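Local atomic coordinates of RagB/SusD domain protein (Flavobacterium johnsoniae, PDB entry 5J5U), a protein that probably binds chitin or chitin-derived oligosaccharides at the outer membrane, as a SusD-like protein of a chitin utilization locus. Residues D30-Y41 with K64-N75. Sequence-based numbering, arbitrary orientation.
Sequences DGYYQHRTNLIY and KVDEYATALWRN
Ala71 fits as a knob among Tyr32, Tyr33, Arg36 and Thr37, its CB 3.5 Å from Tyr32 CE1, a worked example of how a small residue lets two helices come close: the axes of 31-41 and 66-75 pass 7.9 Å apart, crossing at -125°. On the buried side of this point packing is tight. Leu72 CD1 lies over one face of the Tyr33 ring in a CH-pi contact, 3.9 Å from its centroid, while Tyr33 OH reaches on to Glu80 and Arg114. Here the helix 66-75 is kinked, and a water fills in, bonded to Thr37 OG1, Tyr68 O and Leu72 N. Farther along, Tyr41 CE2 presses on Tyr68 CB at 3.4 Å, and Tyr41 OH accepts from Val65 N and also bonds to Lys63 O. The solvent side is looser and polar. With CG beside its backbone N (chi1 -70°) and the chain extended to NE, Arg36 runs over the Tyr32 ring; NE donates to Glu67 OE1 at 3.1 Å from above the carboxylate plane, and NH1 grips Tyr32 O at 3.0 Å. A leucine here would probably leave Glu67 without this charge partner and Tyr32 O without this side-chain donor. Joining helices 31-45 and 66-90 through a buried seam and a salt-bridged rim, the contact is plain helix packing within the largely helical fold of the SusD family.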
ATOM      1  N   ASP A  30      -9.748   3.473 -10.108  1.00 21.63           N
ATOM      2  CA  ASP A  30      -9.049   3.449 -11.392  1.00 23.11           C
ATOM      3  C   ASP A  30      -8.430   2.059 -11.536  1.00 21.57           C
ATOM      4  O   ASP A  30      -7.353   1.780 -10.996  1.00 21.21           O
ATOM      5  CB  ASP A  30      -7.973   4.540 -11.481  1.00 21.54           C
ATOM      6  CG  ASP A  30      -7.452   4.732 -12.904  1.00 27.80           C
ATOM      7  OD1 ASP A  30      -7.673   3.834 -13.749  1.00 23.75           O
ATOM      8  OD2 ASP A  30      -6.782   5.758 -13.162  1.00 23.13           O
ATOM      9  N   GLY A  31      -9.152   1.181 -12.226  1.00 17.84           N
ATOM     10  CA  GLY A  31      -8.739  -0.196 -12.394  1.00 17.35           C
ATOM     11  C   GLY A  31      -7.482  -0.290 -13.226  1.00 21.87           C
ATOM     12  O   GLY A  31      -6.746  -1.280 -13.138  1.00 20.89           O
ATOM     13  N   TYR A  32      -7.238   0.747 -14.027  1.00 17.45           N
ATOM     14  CA  TYR A  32      -6.073   0.777 -14.900  1.00 19.17           C
ATOM     15  C   TYR A  32      -4.756   0.640 -14.111  1.00 15.63           C
ATOM     16  O   TYR A  32      -3.921  -0.187 -14.479  1.00 14.73           O
ATOM     17  CB  TYR A  32      -6.068   2.055 -15.755  1.00 18.68           C
ATOM     18  CG  TYR A  32      -4.985   2.073 -16.804  1.00 21.02           C
ATOM     19  CD1 TYR A  32      -3.813   2.800 -16.617  1.00 19.65           C
ATOM     20  CD2 TYR A  32      -5.119   1.335 -17.978  1.00 23.91           C
ATOM     21  CE1 TYR A  32      -2.818   2.801 -17.580  1.00 21.40           C
ATOM     22  CE2 TYR A  32      -4.135   1.327 -18.936  1.00 17.46           C
ATOM     23  CZ  TYR A  32      -2.985   2.053 -18.730  1.00 21.77           C
ATOM     24  OH  TYR A  32      -1.998   2.047 -19.683  1.00 26.22           O
ATOM     25  N   TYR A  33      -4.552   1.389 -13.029  1.00 11.60           N
ATOM     26  CA  TYR A  33      -3.284   1.187 -12.302  1.00 15.85           C
ATOM     27  C   TYR A  33      -3.413   0.336 -11.062  1.00 16.39           C
ATOM     28  O   TYR A  33      -2.398  -0.104 -10.526  1.00 17.94           O
ATOM     29  CB  TYR A  33      -2.586   2.512 -11.936  1.00 12.45           C
ATOM     30  CG  TYR A  33      -3.220   3.401 -10.906  1.00 11.31           C
ATOM     31  CD1 TYR A  33      -3.174   3.097  -9.553  1.00 13.33           C
ATOM     32  CD2 TYR A  33      -3.813   4.600 -11.285  1.00 18.33           C
ATOM     33  CE1 TYR A  33      -3.750   3.957  -8.587  1.00 17.03           C
ATOM     34  CE2 TYR A  33      -4.375   5.462 -10.353  1.00 14.29           C
ATOM     35  CZ  TYR A  33      -4.340   5.141  -9.014  1.00 17.44           C
ATOM     36  OH  TYR A  33      -4.896   6.007  -8.113  1.00 17.94           O
ATOM     37  N   GLN A  34      -4.631   0.093 -10.591  1.00 12.67           N
ATOM     38  CA  GLN A  34      -4.796  -0.905  -9.533  1.00 14.69           C
ATOM     39  C   GLN A  34      -4.403  -2.261 -10.074  1.00 15.05           C
ATOM     40  O   GLN A  34      -3.775  -3.072  -9.382  1.00 15.09           O
ATOM     41  CB  GLN A  34      -6.240  -0.952  -9.007  1.00 16.91           C
ATOM     42  CG  GLN A  34      -6.646   0.254  -8.208  1.00 17.22           C
ATOM     43  CD  GLN A  34      -5.876   0.377  -6.896  1.00 19.57           C
ATOM     44  OE1 GLN A  34      -5.330  -0.602  -6.366  1.00 11.91           O
ATOM     45  NE2 GLN A  34      -5.827   1.591  -6.373  1.00 22.15           N
ATOM     46  N   HIS A  35      -4.770  -2.506 -11.324  1.00 11.79           N
ATOM     47  CA  HIS A  35      -4.437  -3.774 -11.943  1.00 14.60           C
ATOM     48  C   HIS A  35      -2.920  -3.855 -12.182  1.00 15.16           C
ATOM     49  O   HIS A  35      -2.284  -4.872 -11.892  1.00 16.18           O
ATOM     50  CB  HIS A  35      -5.217  -3.939 -13.267  1.00 11.06           C
ATOM     51  CG  HIS A  35      -5.197  -5.329 -13.822  1.00 17.28           C
ATOM     52  ND1 HIS A  35      -5.750  -5.652 -15.043  1.00 18.64           N
ATOM     53  CD2 HIS A  35      -4.700  -6.486 -13.318  1.00 17.66           C
ATOM     54  CE1 HIS A  35      -5.581  -6.942 -15.275  1.00 17.98           C
ATOM     55  NE2 HIS A  35      -4.948  -7.473 -14.243  1.00 25.15           N
ATOM     56  N   ARG A  36      -2.338  -2.779 -12.704  1.00 11.71           N
ATOM     57  CA  ARG A  36      -0.951  -2.837 -13.163  1.00 12.42           C
ATOM     58  C   ARG A  36       0.078  -2.547 -12.044  1.00 11.75           C
ATOM     59  O   ARG A  36       1.074  -3.251 -11.911  1.00  9.82           O
ATOM     60  CB  ARG A  36      -0.764  -1.870 -14.331  1.00 12.42           C
ATOM     61  CG  ARG A  36      -1.477  -2.322 -15.605  1.00 11.92           C
ATOM     62  CD  ARG A  36      -1.688  -1.169 -16.610  1.00 15.43           C
ATOM     63  NE  ARG A  36      -2.303  -1.661 -17.850  1.00 17.77           N
ATOM     64  CZ  ARG A  36      -3.597  -1.942 -17.985  1.00 17.15           C
ATOM     65  NH1 ARG A  36      -4.425  -1.766 -16.966  1.00 17.62           N
ATOM     66  NH2 ARG A  36      -4.065  -2.406 -19.133  1.00 14.87           N
ATOM     67  N   THR A  37      -0.181  -1.546 -11.212  1.00 12.86           N
ATOM     68  CA  THR A  37       0.802  -1.149 -10.212  1.00 12.36           C
ATOM     69  C   THR A  37       0.613  -1.852  -8.877  1.00 10.33           C
ATOM     70  O   THR A  37       1.586  -2.232  -8.240  1.00  9.92           O
ATOM     71  CB  THR A  37       0.765   0.367  -9.958  1.00 13.53           C
ATOM     72  OG1 THR A  37       0.683   1.052 -11.206  1.00  9.87           O
ATOM     73  CG2 THR A  37       2.033   0.799  -9.241  1.00 13.13           C
ATOM     74  N   ASN A  38      -0.638  -2.021  -8.464  1.00 13.02           N
ATOM     75  CA  ASN A  38      -0.973  -2.701  -7.210  1.00 13.01           C
ATOM     76  C   ASN A  38      -0.907  -4.226  -7.374  1.00 15.26           C
ATOM     77  O   ASN A  38      -0.043  -4.896  -6.766  1.00 14.54           O
ATOM     78  CB  ASN A  38      -2.378  -2.250  -6.732  1.00 11.44           C
ATOM     79  CG  ASN A  38      -2.828  -2.886  -5.393  1.00 14.73           C
ATOM     80  OD1 ASN A  38      -2.148  -3.721  -4.786  1.00 15.05           O
ATOM     81  ND2 ASN A  38      -4.008  -2.478  -4.944  1.00 14.47           N
ATOM     82  N   LEU A  39      -1.785  -4.757  -8.226  1.00 14.60           N
ATOM     83  CA  LEU A  39      -1.915  -6.200  -8.374  1.00 13.45           C
ATOM     84  C   LEU A  39      -0.691  -6.836  -9.032  1.00 11.55           C
ATOM     85  O   LEU A  39      -0.036  -7.650  -8.433  1.00  8.69           O
ATOM     86  CB  LEU A  39      -3.184  -6.550  -9.186  1.00 15.62           C
ATOM     87  CG  LEU A  39      -3.611  -8.030  -9.356  1.00 14.45           C
ATOM     88  CD1 LEU A  39      -3.379  -8.829  -8.085  1.00 13.24           C
ATOM     89  CD2 LEU A  39      -5.073  -8.183  -9.797  1.00 17.00           C
ATOM     90  N   ILE A  40      -0.377  -6.445 -10.257  1.00 14.29           N
ATOM     91  CA  ILE A  40       0.625  -7.169 -11.029  1.00 13.64           C
ATOM     92  C   ILE A  40       2.040  -6.925 -10.526  1.00 10.78           C
ATOM     93  O   ILE A  40       2.714  -7.870 -10.116  1.00  9.31           O
ATOM     94  CB  ILE A  40       0.557  -6.812 -12.550  1.00 10.70           C
ATOM     95  CG1 ILE A  40      -0.703  -7.394 -13.178  1.00 13.79           C
ATOM     96  CG2 ILE A  40       1.793  -7.342 -13.265  1.00  8.36           C
ATOM     97  CD1 ILE A  40      -1.059  -6.791 -14.536  1.00 14.09           C
ATOM     98  N   TYR A  41       2.510  -5.684 -10.561  1.00  9.75           N
ATOM     99  CA  TYR A  41       3.920  -5.461 -10.217  1.00 12.92           C
ATOM    100  C   TYR A  41       4.166  -5.413  -8.694  1.00 14.53           C
ATOM    101  O   TYR A  41       4.928  -6.247  -8.191  1.00  8.73           O
ATOM    102  CB  TYR A  41       4.461  -4.198 -10.880  1.00 11.43           C
ATOM    103  CG  TYR A  41       5.013  -4.425 -12.279  1.00 14.88           C
ATOM    104  CD1 TYR A  41       5.589  -5.634 -12.641  1.00 11.48           C
ATOM    105  CD2 TYR A  41       4.932  -3.429 -13.245  1.00 13.21           C
ATOM    106  CE1 TYR A  41       6.083  -5.837 -13.922  1.00 11.29           C
ATOM    107  CE2 TYR A  41       5.433  -3.614 -14.527  1.00 11.39           C
ATOM    108  CZ  TYR A  41       5.997  -4.818 -14.866  1.00 13.34           C
ATOM    109  OH  TYR A  41       6.468  -4.998 -16.141  1.00 15.16           O
ATOM    110  N   LYS A  64       9.406  -6.808 -18.037  1.00 12.72           N
ATOM    111  CA  LYS A  64       9.008  -5.424 -18.273  1.00 16.03           C
ATOM    112  C   LYS A  64       7.927  -5.287 -19.314  1.00 14.87           C
ATOM    113  O   LYS A  64       8.009  -5.885 -20.383  1.00 15.17           O
ATOM    114  CB  LYS A  64      10.201  -4.576 -18.727  1.00 16.07           C
ATOM    115  CG  LYS A  64      11.361  -4.602 -17.802  1.00 18.91           C
ATOM    116  CD  LYS A  64      12.115  -3.292 -17.883  1.00 22.84           C
ATOM    117  CE  LYS A  64      12.968  -3.200 -19.125  1.00 29.00           C
ATOM    118  NZ  LYS A  64      14.005  -2.123 -18.990  1.00 40.86           N
ATOM    119  N   VAL A  65       6.925  -4.484 -18.984  1.00 14.83           N
ATOM    120  CA  VAL A  65       5.929  -3.986 -19.942  1.00 14.60           C
ATOM    121  C   VAL A  65       5.803  -2.504 -19.609  1.00 16.43           C
ATOM    122  O   VAL A  65       5.412  -2.149 -18.473  1.00 17.29           O
ATOM    123  CB  VAL A  65       4.543  -4.683 -19.816  1.00 18.27           C
ATOM    124  CG1 VAL A  65       3.602  -4.214 -20.925  1.00 14.30           C
ATOM    125  CG2 VAL A  65       4.681  -6.204 -19.864  1.00 14.18           C
ATOM    126  N   ASP A  66       6.175  -1.654 -20.562  1.00 13.53           N
ATOM    127  CA  ASP A  66       6.210  -0.198 -20.358  1.00 17.02           C
ATOM    128  C   ASP A  66       4.906   0.330 -19.797  1.00 13.67           C
ATOM    129  O   ASP A  66       4.897   1.125 -18.877  1.00 14.87           O
ATOM    130  CB  ASP A  66       6.523   0.545 -21.671  1.00 11.25           C
ATOM    131  CG  ASP A  66       7.918   0.278 -22.176  1.00 11.35           C
ATOM    132  OD1 ASP A  66       8.767  -0.167 -21.372  1.00 15.84           O
ATOM    133  OD2 ASP A  66       8.174   0.514 -23.384  1.00 14.85           O
ATOM    134  N   GLU A  67       3.810  -0.097 -20.390  1.00 13.78           N
ATOM    135  CA  GLU A  67       2.495   0.337 -19.975  1.00 14.81           C
ATOM    136  C   GLU A  67       2.243  -0.015 -18.510  1.00 13.30           C
ATOM    137  O   GLU A  67       1.636   0.773 -17.760  1.00 14.39           O
ATOM    138  CB  GLU A  67       1.427  -0.302 -20.860  1.00 22.50           C
ATOM    139  CG  GLU A  67       0.034   0.069 -20.480  1.00 28.64           C
ATOM    140  CD  GLU A  67      -1.015  -0.818 -21.111  1.00 34.82           C
ATOM    141  OE1 GLU A  67      -1.108  -1.974 -20.673  1.00 21.59           O
ATOM    142  OE2 GLU A  67      -1.765  -0.352 -22.010  1.00 43.07           O
ATOM    143  N   TYR A  68       2.718  -1.192 -18.097  1.00 13.39           N
ATOM    144  CA  TYR A  68       2.452  -1.667 -16.740  1.00 10.01           C
ATOM    145  C   TYR A  68       3.260  -0.858 -15.762  1.00  8.73           C
ATOM    146  O   TYR A  68       2.752  -0.440 -14.737  1.00 10.97           O
ATOM    147  CB  TYR A  68       2.745  -3.158 -16.587  1.00  8.82           C
ATOM    148  CG  TYR A  68       1.824  -4.087 -17.372  1.00 11.01           C
ATOM    149  CD1 TYR A  68       0.741  -3.588 -18.092  1.00 14.21           C
ATOM    150  CD2 TYR A  68       2.016  -5.486 -17.352  1.00 14.06           C
ATOM    151  CE1 TYR A  68      -0.114  -4.438 -18.805  1.00 17.80           C
ATOM    152  CE2 TYR A  68       1.155  -6.357 -18.061  1.00 15.52           C
ATOM    153  CZ  TYR A  68       0.096  -5.821 -18.782  1.00 17.99           C
ATOM    154  OH  TYR A  68      -0.756  -6.631 -19.499  1.00 29.77           O
ATOM    155  N   ALA A  69       4.515  -0.603 -16.103  1.00 10.67           N
ATOM    156  CA  ALA A  69       5.395   0.158 -15.237  1.00 11.59           C
ATOM    157  C   ALA A  69       5.038   1.651 -15.180  1.00 15.42           C
ATOM    158  O   ALA A  69       5.308   2.282 -14.156  1.00 11.25           O
ATOM    159  CB  ALA A  69       6.848  -0.012 -15.680  1.00 11.86           C
ATOM    160  N   THR A  70       4.434   2.216 -16.246  1.00  9.08           N
ATOM    161  CA  THR A  70       4.157   3.648 -16.235  1.00  9.70           C
ATOM    162  C   THR A  70       2.695   4.031 -15.990  1.00 14.69           C
ATOM    163  O   THR A  70       2.368   5.231 -15.955  1.00 12.00           O
ATOM    164  CB  THR A  70       4.585   4.308 -17.555  1.00 12.76           C
ATOM    165  OG1 THR A  70       3.795   3.801 -18.637  1.00  9.68           O
ATOM    166  CG2 THR A  70       6.071   4.071 -17.825  1.00 10.68           C
ATOM    167  N   ALA A  71       1.826   3.037 -15.806  1.00 13.24           N
ATOM    168  CA  ALA A  71       0.397   3.273 -15.563  1.00 11.71           C
ATOM    169  C   ALA A  71       0.083   4.224 -14.373  1.00 14.78           C
ATOM    170  O   ALA A  71      -0.750   5.138 -14.494  1.00 12.23           O
ATOM    171  CB  ALA A  71      -0.304   1.942 -15.359  1.00 11.31           C
ATOM    172  N   LEU A  72       0.724   3.994 -13.222  1.00 12.68           N
ATOM    173  CA  LEU A  72       0.576   4.910 -12.081  1.00 10.13           C
ATOM    174  C   LEU A  72       0.974   6.350 -12.483  1.00 13.55           C
ATOM    175  O   LEU A  72       0.213   7.287 -12.267  1.00 11.02           O
ATOM    176  CB  LEU A  72       1.420   4.444 -10.891  1.00 10.66           C
ATOM    177  CG  LEU A  72       1.279   5.193  -9.562  1.00 12.68           C
ATOM    178  CD1 LEU A  72      -0.107   4.977  -9.001  1.00 16.21           C
ATOM    179  CD2 LEU A  72       2.334   4.750  -8.561  1.00  9.31           C
ATOM    180  N   TRP A  73       2.159   6.510 -13.081  1.00 11.87           N
ATOM    181  CA  TRP A  73       2.611   7.821 -13.543  1.00 12.17           C
ATOM    182  C   TRP A  73       1.560   8.539 -14.405  1.00 14.54           C
ATOM    183  O   TRP A  73       1.094   9.643 -14.088  1.00 12.57           O
ATOM    184  CB  TRP A  73       3.894   7.657 -14.332  1.00  9.61           C
ATOM    185  CG  TRP A  73       4.445   8.908 -14.943  1.00 12.66           C
ATOM    186  CD1 TRP A  73       4.010   9.536 -16.074  1.00 11.31           C
ATOM    187  CD2 TRP A  73       5.578   9.653 -14.480  1.00 13.11           C
ATOM    188  NE1 TRP A  73       4.788  10.642 -16.327  1.00 11.98           N
ATOM    189  CE2 TRP A  73       5.768  10.725 -15.374  1.00 12.37           C
ATOM    190  CE3 TRP A  73       6.452   9.513 -13.395  1.00 13.49           C
ATOM    191  CZ2 TRP A  73       6.786  11.651 -15.217  1.00 13.24           C
ATOM    192  CZ3 TRP A  73       7.459  10.434 -13.235  1.00 14.88           C
ATOM    193  CH2 TRP A  73       7.615  11.495 -14.148  1.00 13.35           C
ATOM    194  N   ARG A  74       1.191   7.872 -15.486  1.00 15.00           N
ATOM    195  CA  ARG A  74       0.290   8.436 -16.470  1.00 16.09           C
ATOM    196  C   ARG A  74      -1.052   8.832 -15.868  1.00 23.68           C
ATOM    197  O   ARG A  74      -1.549   9.929 -16.142  1.00 23.00           O
ATOM    198  CB  ARG A  74       0.075   7.448 -17.601  1.00 19.12           C
ATOM    199  CG  ARG A  74      -1.139   7.754 -18.435  1.00 24.75           C
ATOM    200  CD  ARG A  74      -1.386   6.639 -19.430  1.00 33.31           C
ATOM    201  NE  ARG A  74      -2.286   7.079 -20.498  1.00 44.49           N
ATOM    202  CZ  ARG A  74      -3.610   6.948 -20.468  1.00 44.53           C
ATOM    203  NH1 ARG A  74      -4.209   6.371 -19.426  1.00 42.86           N
ATOM    204  NH2 ARG A  74      -4.335   7.389 -21.491  1.00 38.42           N
ATOM    205  N   ASN A  75      -1.622   7.979 -15.013  1.00 16.07           N
ATOM    206  CA  ASN A  75      -2.960   8.273 -14.533  1.00 17.60           C
ATOM    207  C   ASN A  75      -2.978   9.241 -13.363  1.00 21.30           C
ATOM    208  O   ASN A  75      -3.909  10.053 -13.227  1.00 21.20           O
ATOM    209  CB  ASN A  75      -3.709   6.993 -14.182  1.00 19.73           C
ATOM    210  CG  ASN A  75      -4.377   6.370 -15.409  1.00 21.14           C
ATOM    211  OD1 ASN A  75      -3.895   6.513 -16.531  1.00 22.03           O
ATOM    212  ND2 ASN A  75      -5.527   5.760 -15.208  1.00 19.33           N
TER
HETATM  213  O   HOH W   1       0.560   3.484 -19.041  1.00 22.64           O
HETATM  214  O   HOH W   2       2.786   1.547 -12.571  1.00 12.23           O